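Local structure of CDP-4-keto-6-deoxy-D-glucose-3-dehydrase (Yersinia pseudotuberculosis, 3BB8) at residues A[27-32]-A[422-427]; A[32-37]-A[415-420]; A[99-104]-A[238-243]; A[133-138]-A[152-157]. The protein probably catalyses the pyridoxal-phosphate-dependent 3-dehydration of CDP-4-keto-6-deoxy-D-glucose, a step in making sugars for the lipopolysaccharide. The protein carries 1 engineered substitution. All blocks are in the same frame, centred on the assembly; numbering follows the deposited sequence.

Interaction 1. Residues A[27-32]-A[422-427]; sequences FEAGKS and LDYVVS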
loop_
_atom_site.group_PDB
_atom_site.type_symbol
_atom_site.label_atom_id
_atom_site.label_comp_id
_atom_site.label_asym_id
_atom_site.label_seq_id
_atom_site.Cartn_x
_atom_site.Cartn_y
_atom_site.Cartn_z
ATOM N N PHE A 27 10.593 35.489 3.848
ATOM C CA PHE A 27 11.931 34.943 4.034
ATOM C C PHE A 27 12.719 35.752 5.060
ATOM O O PHE A 27 12.617 36.978 5.108
ATOM C CB PHE A 27 12.686 34.904 2.704
ATOM C CG PHE A 27 14.066 34.321 2.807
ATOM C CD1 PHE A 27 14.252 33.020 3.241
ATOM C CD2 PHE A 27 15.177 35.075 2.468
ATOM C CE1 PHE A 27 15.522 32.482 3.336
ATOM C CE2 PHE A 27 16.449 34.542 2.561
ATOM C CZ PHE A 27 16.621 33.243 2.996
ATOM N N GLU A 28 13.503 35.058 5.878
ATOM C CA GLU A 28 14.382 35.716 6.837
ATOM C C GLU A 28 15.694 34.954 6.995
ATOM O O GLU A 28 15.717 33.839 7.518
ATOM C CB GLU A 28 13.688 35.853 8.195
ATOM C CG GLU A 28 14.273 36.938 9.083
ATOM C CD GLU A 28 13.532 37.075 10.399
ATOM O OE1 GLU A 28 14.110 37.638 11.352
ATOM O OE2 GLU A 28 12.373 36.618 10.481
ATOM N N ALA A 29 16.783 35.563 6.540
ATOM C CA ALA A 29 18.074 34.879 6.474
ATOM C C ALA A 29 18.480 34.496 7.894
ATOM O O ALA A 29 18.308 35.273 8.831
ATOM C CB ALA A 29 19.111 35.822 5.881
ATOM N N GLY A 30 19.023 33.292 8.045
ATOM C CA GLY A 30 19.461 32.841 9.353
ATOM C C GLY A 30 18.399 32.168 10.200
ATOM O O GLY A 30 18.716 31.311 11.027
ATOM N N LYS A 31 17.142 32.553 10.010
ATOM C CA LYS A 31 16.059 31.952 10.780
ATOM C C LYS A 31 15.205 31.040 9.903
ATOM O O LYS A 31 14.840 29.938 10.315
ATOM C CB LYS A 31 15.185 33.037 11.417
ATOM C CG LYS A 31 14.227 32.498 12.469
ATOM C CD LYS A 31 13.551 33.620 13.241
ATOM C CE LYS A 31 12.739 33.067 14.402
ATOM N NZ LYS A 31 12.082 34.147 15.192
ATOM N N SER A 32 14.890 31.507 8.697
ATOM C CA SER A 32 14.092 30.732 7.749
ATOM C C SER A 32 14.928 29.574 7.220
ATOM O O SER A 32 16.149 29.685 7.109
ATOM C CB SER A 32 13.660 31.604 6.566
ATOM O OG SER A 32 12.828 32.672 6.981
ATOM N N LEU A 422 16.933 31.223 -2.613
ATOM C CA LEU A 422 18.063 30.803 -3.420
ATOM C C LEU A 422 19.279 31.712 -3.301
ATOM O O LEU A 422 20.409 31.227 -3.173
ATOM C CB LEU A 422 17.641 30.683 -4.882
ATOM C CG LEU A 422 16.509 29.685 -5.160
ATOM C CD1 LEU A 422 16.267 29.597 -6.661
ATOM C CD2 LEU A 422 16.872 28.315 -4.603
ATOM N N ASP A 423 19.058 33.022 -3.356
ATOM C CA ASP A 423 20.157 33.971 -3.241
ATOM C C ASP A 423 20.880 33.724 -1.922
ATOM O O ASP A 423 22.110 33.770 -1.863
ATOM C CB ASP A 423 19.630 35.411 -3.300
ATOM C CG ASP A 423 19.329 35.864 -4.717
ATOM O OD1 ASP A 423 18.497 36.779 -4.887
ATOM O OD2 ASP A 423 19.935 35.313 -5.665
ATOM N N TYR A 424 20.111 33.449 -0.872
ATOM C CA TYR A 424 20.692 33.192 0.435
ATOM C C TYR A 424 21.571 31.947 0.385
ATOM O O TYR A 424 22.663 31.928 0.955
ATOM C CB TYR A 424 19.602 32.996 1.486
ATOM C CG TYR A 424 20.149 32.509 2.809
ATOM C CD1 TYR A 424 20.862 33.365 3.650
ATOM C CD2 TYR A 424 20.006 31.178 3.196
ATOM C CE1 TYR A 424 21.418 32.905 4.843
ATOM C CE2 TYR A 424 20.559 30.709 4.385
ATOM C CZ TYR A 424 21.262 31.577 5.201
ATOM O OH TYR A 424 21.805 31.120 6.374
ATOM N N VAL A 425 21.083 30.907 -0.285
ATOM C CA VAL A 425 21.835 29.670 -0.409
ATOM C C VAL A 425 23.150 29.947 -1.125
ATOM O O VAL A 425 24.214 29.516 -0.676
ATOM C CB VAL A 425 21.031 28.600 -1.196
ATOM C CG1 VAL A 425 21.939 27.464 -1.642
ATOM C CG2 VAL A 425 19.914 28.062 -0.323
ATOM N N VAL A 426 23.067 30.664 -2.239
ATOM C CA VAL A 426 24.247 31.004 -3.023
ATOM C C VAL A 426 25.301 31.752 -2.201
ATOM O O VAL A 426 26.495 31.504 -2.351
ATOM C CB VAL A 426 23.867 31.862 -4.262
ATOM C CG1 VAL A 426 25.106 32.498 -4.868
ATOM C CG2 VAL A 426 23.197 30.992 -5.306
ATOM N N SER A 427 24.866 32.659 -1.334
ATOM C CA SER A 427 25.813 33.417 -0.527
ATOM C C SER A 427 26.525 32.482 0.443
ATOM O O SER A 427 27.688 32.702 0.799
ATOM C CB SER A 427 25.098 34.541 0.241
ATOM O OG SER A 427 24.396 34.052 1.371
#
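Y424 extends from its helix to F27, A29 and G30, and successive atoms of this one side chain meet different parts of the facing loop. CB lies near the plane of the F27 ring, at its edge, 3.4 Å from CZ of F27. The next atom, CG, is 3.6 Å from that same CZ of F27. With CG anti to the backbone N (chi1 171°), the phenol is carried out toward the loop, where the two rings form an offset edge-to-face pair. The edge of F27 is turned to the face of Y424, with the planes at 62° and the centroids 5.8 Å apart. In this aspartate aminotransferase fold, helix 419-432 near the C-terminus is thus partly covered by the loop that joins helices 17-21 and 43-55. Farther along the phenol, CD1 of Y424 rests 3.8 Å from the methyl CB of A29, and CE1 also touches that methyl. At the tip, OH approaches the backbone of G30, while its hydrogen bond goes to A369 O. The loop is folded tightly here: E28 O accepts from both K31 N and S32 N, and E28 N donates to S32 OG at 2.7 Å.

Interaction 2. Residues A[32-37]-A[415-420]; sequences SVVPPS and PGLTHD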
loop_
_atom_site.group_PDB
_atom_site.type_symbol
_atom_site.label_atom_id
_atom_site.label_comp_id
_atom_site.label_asym_id
_atom_site.label_seq_id
_atom_site.Cartn_x
_atom_site.Cartn_y
_atom_site.Cartn_z
ATOM N N SER A 32 14.890 31.507 8.697
ATOM C CA SER A 32 14.092 30.732 7.749
ATOM C C SER A 32 14.928 29.574 7.220
ATOM O O SER A 32 16.149 29.685 7.109
ATOM C CB SER A 32 13.660 31.604 6.566
ATOM O OG SER A 32 12.828 32.672 6.981
ATOM N N VAL A 33 14.277 28.465 6.891
ATOM C CA VAL A 33 14.995 27.315 6.355
ATOM C C VAL A 33 14.818 27.224 4.847
ATOM O O VAL A 33 13.899 27.816 4.281
ATOM C CB VAL A 33 14.498 25.998 6.971
ATOM C CG1 VAL A 33 14.837 25.953 8.445
ATOM C CG2 VAL A 33 12.999 25.862 6.759
ATOM N N VAL A 34 15.719 26.501 4.197
ATOM C CA VAL A 34 15.638 26.290 2.756
ATOM C C VAL A 34 15.708 24.777 2.561
ATOM O O VAL A 34 16.769 24.222 2.265
ATOM C CB VAL A 34 16.803 26.952 2.010
ATOM C CG1 VAL A 34 16.618 26.788 0.514
ATOM C CG2 VAL A 34 16.887 28.429 2.381
ATOM N N PRO A 35 14.572 24.084 2.757
ATOM C CA PRO A 35 14.520 22.629 2.601
ATOM C C PRO A 35 14.761 22.180 1.167
ATOM O O PRO A 35 14.547 22.937 0.224
ATOM C CB PRO A 35 13.123 22.278 3.110
ATOM C CG PRO A 35 12.328 23.480 2.762
ATOM C CD PRO A 35 13.251 24.618 3.137
ATOM N N PRO A 36 15.229 20.937 0.989
ATOM C CA PRO A 36 15.493 20.415 -0.354
ATOM C C PRO A 36 14.202 20.069 -1.095
ATOM O O PRO A 36 14.194 19.913 -2.316
ATOM C CB PRO A 36 16.367 19.190 -0.080
ATOM C CG PRO A 36 15.823 18.694 1.217
ATOM C CD PRO A 36 15.600 19.956 2.025
ATOM N N SER A 37 13.109 19.958 -0.354
ATOM C CA SER A 37 11.828 19.647 -0.970
ATOM C C SER A 37 10.704 19.957 -0.003
ATOM O O SER A 37 10.944 20.314 1.151
ATOM C CB SER A 37 11.775 18.169 -1.369
ATOM O OG SER A 37 11.855 17.335 -0.229
ATOM N N PRO A 415 9.007 24.576 -5.908
ATOM C CA PRO A 415 8.087 25.723 -5.886
ATOM C C PRO A 415 7.967 26.521 -4.594
ATOM O O PRO A 415 7.555 27.680 -4.627
ATOM C CB PRO A 415 6.758 25.101 -6.297
ATOM C CG PRO A 415 7.191 24.031 -7.256
ATOM C CD PRO A 415 8.348 23.404 -6.519
ATOM N N GLY A 416 8.307 25.912 -3.464
ATOM C CA GLY A 416 8.204 26.622 -2.199
ATOM C C GLY A 416 9.377 27.549 -1.916
ATOM O O GLY A 416 9.449 28.167 -0.852
ATOM N N LEU A 417 10.291 27.660 -2.875
ATOM C CA LEU A 417 11.475 28.498 -2.714
ATOM C C LEU A 417 11.484 29.738 -3.609
ATOM O O LEU A 417 11.350 29.633 -4.833
ATOM C CB LEU A 417 12.732 27.660 -2.986
ATOM C CG LEU A 417 13.473 26.995 -1.818
ATOM C CD1 LEU A 417 12.526 26.569 -0.720
ATOM C CD2 LEU A 417 14.260 25.810 -2.357
ATOM N N THR A 418 11.651 30.907 -2.991
ATOM C CA THR A 418 11.699 32.175 -3.723
ATOM C C THR A 418 13.146 32.517 -4.060
ATOM O O THR A 418 14.073 31.829 -3.630
ATOM C CB THR A 418 11.132 33.350 -2.892
ATOM O OG1 THR A 418 11.941 33.547 -1.727
ATOM C CG2 THR A 418 9.698 33.071 -2.468
ATOM N N HIS A 419 13.336 33.583 -4.830
ATOM C CA HIS A 419 14.678 34.016 -5.202
ATOM C C HIS A 419 15.466 34.445 -3.969
ATOM O O HIS A 419 16.689 34.344 -3.944
ATOM C CB HIS A 419 14.603 35.169 -6.203
ATOM C CG HIS A 419 14.423 34.724 -7.618
ATOM N ND1 HIS A 419 13.703 33.599 -7.957
ATOM C CD2 HIS A 419 14.863 35.255 -8.785
ATOM C CE1 HIS A 419 13.710 33.455 -9.271
ATOM N NE2 HIS A 419 14.407 34.448 -9.797
ATOM N N ASP A 420 14.770 34.922 -2.943
ATOM C CA ASP A 420 15.455 35.331 -1.730
ATOM C C ASP A 420 16.004 34.107 -1.017
ATOM O O ASP A 420 17.034 34.180 -0.339
ATOM C CB ASP A 420 14.516 36.109 -0.813
ATOM C CG ASP A 420 14.338 37.547 -1.262
ATOM O OD1 ASP A 420 13.781 37.771 -2.357
ATOM O OD2 ASP A 420 14.770 38.454 -0.522
#
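V34 and L417 meet where the loop before helix 43-55 packs against the chain leading into helix 419-432, in a buried part of the aspartate aminotransferase fold. Apolar contact comes first. The two side chains cross at about a right angle, and a single methyl of the valine does the touching: CG1 of V34 lies 3.8 Å from CD2 of L417 and 3.9 Å from CG of L417. That methyl stands anti to the backbone N of V34 (chi1 -176°). P35 adds a looser approach, its ring carbon CD being 4.4 Å from CD1 of L417. A second kind of contact is between carbon and backbone oxygen, CD2 of L417 lying 3.9 Å from P35 O, so that this one leucine branch meets both loop residues. V34 is also packed directly against H421 and V425 of helix 419-432, while its backbone is hydrogen-bonded to K370 and G372. Polar bonding within residues 415-420 belongs to the helix start. T418 occupies the N-cap position, and its OG1 accepts a weak capping bond from D420 N at 3.4 Å, bent to 127° at the hydrogen.

Interaction 3. Residues A[99-104]-A[238-243]; sequences SPKLGV and KSIIES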
loop_
_atom_site.group_PDB
_atom_site.type_symbol
_atom_site.label_atom_id
_atom_site.label_comp_id
_atom_site.label_asym_id
_atom_site.label_seq_id
_atom_site.Cartn_x
_atom_site.Cartn_y
_atom_site.Cartn_z
ATOM N N SER A 99 2.833 -11.803 -15.273
ATOM C CA SER A 99 1.564 -12.454 -15.571
ATOM C C SER A 99 1.648 -13.482 -16.690
ATOM O O SER A 99 2.142 -13.186 -17.776
ATOM C CB SER A 99 0.523 -11.412 -15.965
ATOM O OG SER A 99 -0.621 -12.053 -16.499
ATOM N N PRO A 100 1.147 -14.703 -16.442
ATOM C CA PRO A 100 1.182 -15.747 -17.471
ATOM C C PRO A 100 0.369 -15.368 -18.711
ATOM O O PRO A 100 0.431 -16.047 -19.731
ATOM C CB PRO A 100 0.634 -16.976 -16.743
ATOM C CG PRO A 100 -0.257 -16.379 -15.680
ATOM C CD PRO A 100 0.558 -15.213 -15.190
ATOM N N LYS A 101 -0.395 -14.286 -18.625
ATOM C CA LYS A 101 -1.172 -13.826 -19.770
ATOM C C LYS A 101 -0.245 -13.263 -20.854
ATOM O O LYS A 101 -0.662 -13.066 -21.999
ATOM C CB LYS A 101 -2.166 -12.739 -19.353
ATOM C CG LYS A 101 -3.315 -13.233 -18.490
ATOM C CD LYS A 101 -4.367 -12.143 -18.314
ATOM C CE LYS A 101 -5.542 -12.627 -17.475
ATOM N NZ LYS A 101 -6.197 -13.839 -18.057
ATOM N N LEU A 102 1.008 -13.002 -20.489
ATOM C CA LEU A 102 1.980 -12.453 -21.428
ATOM C C LEU A 102 2.822 -13.555 -22.072
ATOM O O LEU A 102 3.878 -13.302 -22.661
ATOM C CB LEU A 102 2.874 -11.438 -20.706
ATOM C CG LEU A 102 2.078 -10.279 -20.103
ATOM C CD1 LEU A 102 3.008 -9.364 -19.322
ATOM C CD2 LEU A 102 1.362 -9.512 -21.202
ATOM N N GLY A 103 2.332 -14.782 -21.950
ATOM C CA GLY A 103 3.011 -15.923 -22.525
ATOM C C GLY A 103 4.518 -15.936 -22.379
ATOM O O GLY A 103 5.054 -15.642 -21.312
ATOM N N VAL A 104 5.199 -16.269 -23.475
ATOM C CA VAL A 104 6.652 -16.370 -23.508
ATOM C C VAL A 104 7.419 -15.154 -22.981
ATOM O O VAL A 104 8.544 -15.294 -22.506
ATOM C CB VAL A 104 7.145 -16.674 -24.951
ATOM C CG1 VAL A 104 7.115 -15.406 -25.798
ATOM C CG2 VAL A 104 8.539 -17.281 -24.908
ATOM N N LYS A 238 -2.817 -2.656 -18.417
ATOM C CA LYS A 238 -3.700 -1.962 -17.499
ATOM C C LYS A 238 -4.555 -2.981 -16.753
ATOM O O LYS A 238 -4.747 -2.871 -15.536
ATOM C CB LYS A 238 -4.580 -0.988 -18.285
ATOM C CG LYS A 238 -5.549 -0.154 -17.461
ATOM C CD LYS A 238 -6.771 -0.955 -17.049
ATOM C CE LYS A 238 -7.845 -0.049 -16.484
ATOM N NZ LYS A 238 -9.108 -0.794 -16.203
ATOM N N SER A 239 -5.066 -3.976 -17.476
ATOM C CA SER A 239 -5.891 -5.005 -16.849
ATOM C C SER A 239 -5.098 -5.894 -15.906
ATOM O O SER A 239 -5.590 -6.253 -14.845
ATOM C CB SER A 239 -6.585 -5.867 -17.906
ATOM O OG SER A 239 -7.697 -5.165 -18.426
ATOM N N ILE A 240 -3.880 -6.256 -16.295
ATOM C CA ILE A 240 -3.041 -7.083 -15.437
ATOM C C ILE A 240 -2.742 -6.322 -14.135
ATOM O O ILE A 240 -2.947 -6.858 -13.045
ATOM C CB ILE A 240 -1.699 -7.459 -16.142
ATOM C CG1 ILE A 240 -1.911 -8.620 -17.123
ATOM C CG2 ILE A 240 -0.669 -7.923 -15.122
ATOM C CD1 ILE A 240 -3.030 -8.426 -18.101
ATOM N N ILE A 241 -2.279 -5.073 -14.265
ATOM C CA ILE A 241 -1.928 -4.213 -13.126
ATOM C C ILE A 241 -3.060 -4.128 -12.119
ATOM O O ILE A 241 -2.873 -4.403 -10.930
ATOM C CB ILE A 241 -1.640 -2.740 -13.559
ATOM C CG1 ILE A 241 -0.693 -2.705 -14.752
ATOM C CG2 ILE A 241 -1.039 -1.943 -12.386
ATOM C CD1 ILE A 241 0.671 -3.198 -14.465
ATOM N N GLU A 242 -4.226 -3.705 -12.609
ATOM C CA GLU A 242 -5.424 -3.543 -11.784
ATOM C C GLU A 242 -5.757 -4.806 -10.990
ATOM O O GLU A 242 -6.155 -4.734 -9.825
ATOM C CB GLU A 242 -6.607 -3.151 -12.674
ATOM C CG GLU A 242 -7.874 -2.766 -11.912
ATOM C CD GLU A 242 -8.894 -2.068 -12.804
ATOM O OE1 GLU A 242 -9.225 -2.626 -13.873
ATOM O OE2 GLU A 242 -9.365 -0.966 -12.438
ATOM N N SER A 243 -5.591 -5.960 -11.630
ATOM C CA SER A 243 -5.857 -7.241 -10.989
ATOM C C SER A 243 -4.899 -7.441 -9.811
ATOM O O SER A 243 -5.315 -7.821 -8.712
ATOM C CB SER A 243 -5.685 -8.372 -12.000
ATOM O OG SER A 243 -5.843 -9.638 -11.381
#
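S99 and K101 meet I240 with no flat group between them; the H284 side chain touches both S99 and K101, while the carboxylate of E242, a flat group of the helix, lies away from the turn. NZ of K238 meets OE1 of E242 at 3.0 Å from above the carboxylate plane, 44° out of it, in a salt bridge within helix 235-245. The contact proper joins this helix to the turn that follows helix 86-96, both parts of the aspartate aminotransferase fold. I240 carries the helix side and spreads its branches over the turn. CG2 of I240 rests 3.8 Å from CB of S99, and CG1 of I240 lies 3.9 Å from that same CB. CG1 leaves the backbone opposite the carbonyl carbon (chi1 -80°), while CG2 takes the place anti to the nitrogen, which brings both carbons against one side of the serine CB. A96 of helix 86-96 also touches I240. The turn is built as an ST turn, in which S99 OG accepts from K101 N, though that oxygen's place is less sure. K101 and I240 run alongside each other in opposing senses, and CD of K101 is 4.0 Å from CD1 of I240.

Interaction 4. Residues A[133-138]-A[152-157]; sequences IPVFVD and EAAVSD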
loop_
_atom_site.group_PDB
_atom_site.type_symbol
_atom_site.label_atom_id
_atom_site.label_comp_id
_atom_site.label_asym_id
_atom_site.label_seq_id
_atom_site.Cartn_x
_atom_site.Cartn_y
_atom_site.Cartn_z
ATOM N N ILE A 133 16.804 -11.183 -11.148
ATOM C CA ILE A 133 18.160 -10.770 -10.838
ATOM C C ILE A 133 18.492 -9.414 -11.435
ATOM O O ILE A 133 18.422 -9.222 -12.651
ATOM C CB ILE A 133 19.162 -11.826 -11.357
ATOM C CG1 ILE A 133 18.819 -13.185 -10.745
ATOM C CG2 ILE A 133 20.580 -11.436 -10.996
ATOM C CD1 ILE A 133 19.416 -14.351 -11.477
ATOM N N PRO A 134 18.833 -8.444 -10.577
ATOM C CA PRO A 134 19.181 -7.096 -11.034
ATOM C C PRO A 134 20.576 -7.111 -11.665
ATOM O O PRO A 134 21.486 -7.772 -11.163
ATOM C CB PRO A 134 19.159 -6.272 -9.746
ATOM C CG PRO A 134 18.268 -7.061 -8.835
ATOM C CD PRO A 134 18.690 -8.473 -9.116
ATOM N N VAL A 135 20.723 -6.400 -12.775
ATOM C CA VAL A 135 22.003 -6.288 -13.472
ATOM C C VAL A 135 22.314 -4.793 -13.576
ATOM O O VAL A 135 21.591 -4.054 -14.243
ATOM C CB VAL A 135 21.921 -6.902 -14.883
ATOM C CG1 VAL A 135 23.252 -6.737 -15.603
ATOM C CG2 VAL A 135 21.567 -8.378 -14.778
ATOM N N PHE A 136 23.377 -4.348 -12.910
ATOM C CA PHE A 136 23.739 -2.928 -12.911
ATOM C C PHE A 136 24.844 -2.476 -13.872
ATOM O O PHE A 136 25.767 -3.230 -14.181
ATOM C CB PHE A 136 24.173 -2.481 -11.508
ATOM C CG PHE A 136 23.229 -2.874 -10.405
ATOM C CD1 PHE A 136 23.360 -4.105 -9.767
ATOM C CD2 PHE A 136 22.235 -1.992 -9.971
ATOM C CE1 PHE A 136 22.521 -4.457 -8.707
ATOM C CE2 PHE A 136 21.391 -2.328 -8.918
ATOM C CZ PHE A 136 21.534 -3.566 -8.281
ATOM N N VAL A 137 24.730 -1.227 -14.324
ATOM C CA VAL A 137 25.733 -0.575 -15.169
ATOM C C VAL A 137 25.892 0.832 -14.589
ATOM O O VAL A 137 24.946 1.392 -14.033
ATOM C CB VAL A 137 25.320 -0.472 -16.656
ATOM C CG1 VAL A 137 25.260 -1.853 -17.265
ATOM C CG2 VAL A 137 23.996 0.257 -16.792
ATOM N N ASP A 138 27.083 1.402 -14.718
ATOM C CA ASP A 138 27.368 2.720 -14.163
ATOM C C ASP A 138 26.552 3.877 -14.736
ATOM O O ASP A 138 25.972 3.779 -15.816
ATOM C CB ASP A 138 28.866 3.012 -14.308
ATOM C CG ASP A 138 29.356 4.065 -13.331
ATOM O OD1 ASP A 138 28.944 4.034 -12.152
ATOM O OD2 ASP A 138 30.171 4.915 -13.740
ATOM N N GLU A 152 23.935 -2.155 -23.521
ATOM C CA GLU A 152 24.226 -3.201 -24.496
ATOM C C GLU A 152 25.020 -4.391 -23.965
ATOM O O GLU A 152 24.594 -5.540 -24.096
ATOM C CB GLU A 152 24.976 -2.579 -25.677
ATOM C CG GLU A 152 25.486 -3.564 -26.718
ATOM C CD GLU A 152 24.396 -4.069 -27.642
ATOM O OE1 GLU A 152 23.817 -3.253 -28.398
ATOM O OE2 GLU A 152 24.122 -5.286 -27.611
ATOM N N ALA A 153 26.176 -4.121 -23.370
ATOM C CA ALA A 153 27.030 -5.187 -22.857
ATOM C C ALA A 153 26.458 -5.923 -21.653
ATOM O O ALA A 153 26.923 -7.011 -21.314
ATOM C CB ALA A 153 28.410 -4.631 -22.517
ATOM N N ALA A 154 25.458 -5.337 -21.002
ATOM C CA ALA A 154 24.854 -5.977 -19.835
ATOM C C ALA A 154 23.731 -6.937 -20.239
ATOM O O ALA A 154 23.221 -7.698 -19.413
ATOM C CB ALA A 154 24.323 -4.920 -18.875
ATOM N N VAL A 155 23.352 -6.899 -21.511
ATOM C CA VAL A 155 22.296 -7.766 -22.010
ATOM C C VAL A 155 22.794 -9.192 -22.218
ATOM O O VAL A 155 23.927 -9.412 -22.656
ATOM C CB VAL A 155 21.740 -7.253 -23.342
ATOM C CG1 VAL A 155 20.599 -8.147 -23.801
ATOM C CG2 VAL A 155 21.272 -5.818 -23.187
ATOM N N SER A 156 21.943 -10.158 -21.886
ATOM C CA SER A 156 22.281 -11.564 -22.051
ATOM C C SER A 156 21.029 -12.361 -22.396
ATOM O O SER A 156 19.953 -11.797 -22.605
ATOM C CB SER A 156 22.912 -12.131 -20.775
ATOM O OG SER A 156 21.956 -12.292 -19.745
ATOM N N ASP A 157 21.185 -13.677 -22.458
ATOM C CA ASP A 157 20.086 -14.572 -22.780
ATOM C C ASP A 157 18.990 -14.537 -21.715
ATOM O O ASP A 157 17.851 -14.924 -21.977
ATOM C CB ASP A 157 20.620 -15.998 -22.939
ATOM C CG ASP A 157 21.495 -16.429 -21.768
ATOM O OD1 ASP A 157 22.454 -15.691 -21.433
ATOM O OD2 ASP A 157 21.231 -17.506 -21.186
#
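V135 and V137 both turn CB toward A154, whose methyl sits between them. A154 CB lies 3.6 Å from CG1 of V137 and 3.9 Å from CG1 of V135, so one small methyl is met by one branch from each valine. The valines offer that branch by different rotations. In V135, CG1 is anti to the backbone N (chi1 178°); in V137 it stands opposite the carbonyl carbon (chi1 -67°). V135 CG1 also lies 3.9 Å from A154 O, so it covers the backbone as well as the methyl. The pairing belongs to a crossover of the mixed central sheet: the chain leaves strand 133-140, passes through the short helix 151-154 and enters strand 159-165, with strand 112-115 lying between those two parallel strands. A154 accordingly rests on I114 of the middle strand too. F136, between the two valines, points CB away from the helix. At the end of this short, loosely formed helix, V155 N donates to E152 O at 3.2 Å, while the V155 side chain faces helix 174-184.

In the fold
Interactions 1 and 2 form one patch, their centres about 8 Å apart: both use helix 419-432, share S32, and touch where V425 CG2 meets V34 CG1. They nevertheless differ in character, for interaction 1 is a surface contact of aromatic rings, whereas interaction 2 is buried and aliphatic. Interactions 3 and 4 are buried as well but hold other elements, with centres about 24 Å apart and no touching atoms. Interaction 3 joins a helix to a turn through one branched residue, with a lysine chain at its exposed border; interaction 4 fits a methyl against the central sheet. Interactions 1 and 3 lie on opposite sides of the chain's centre.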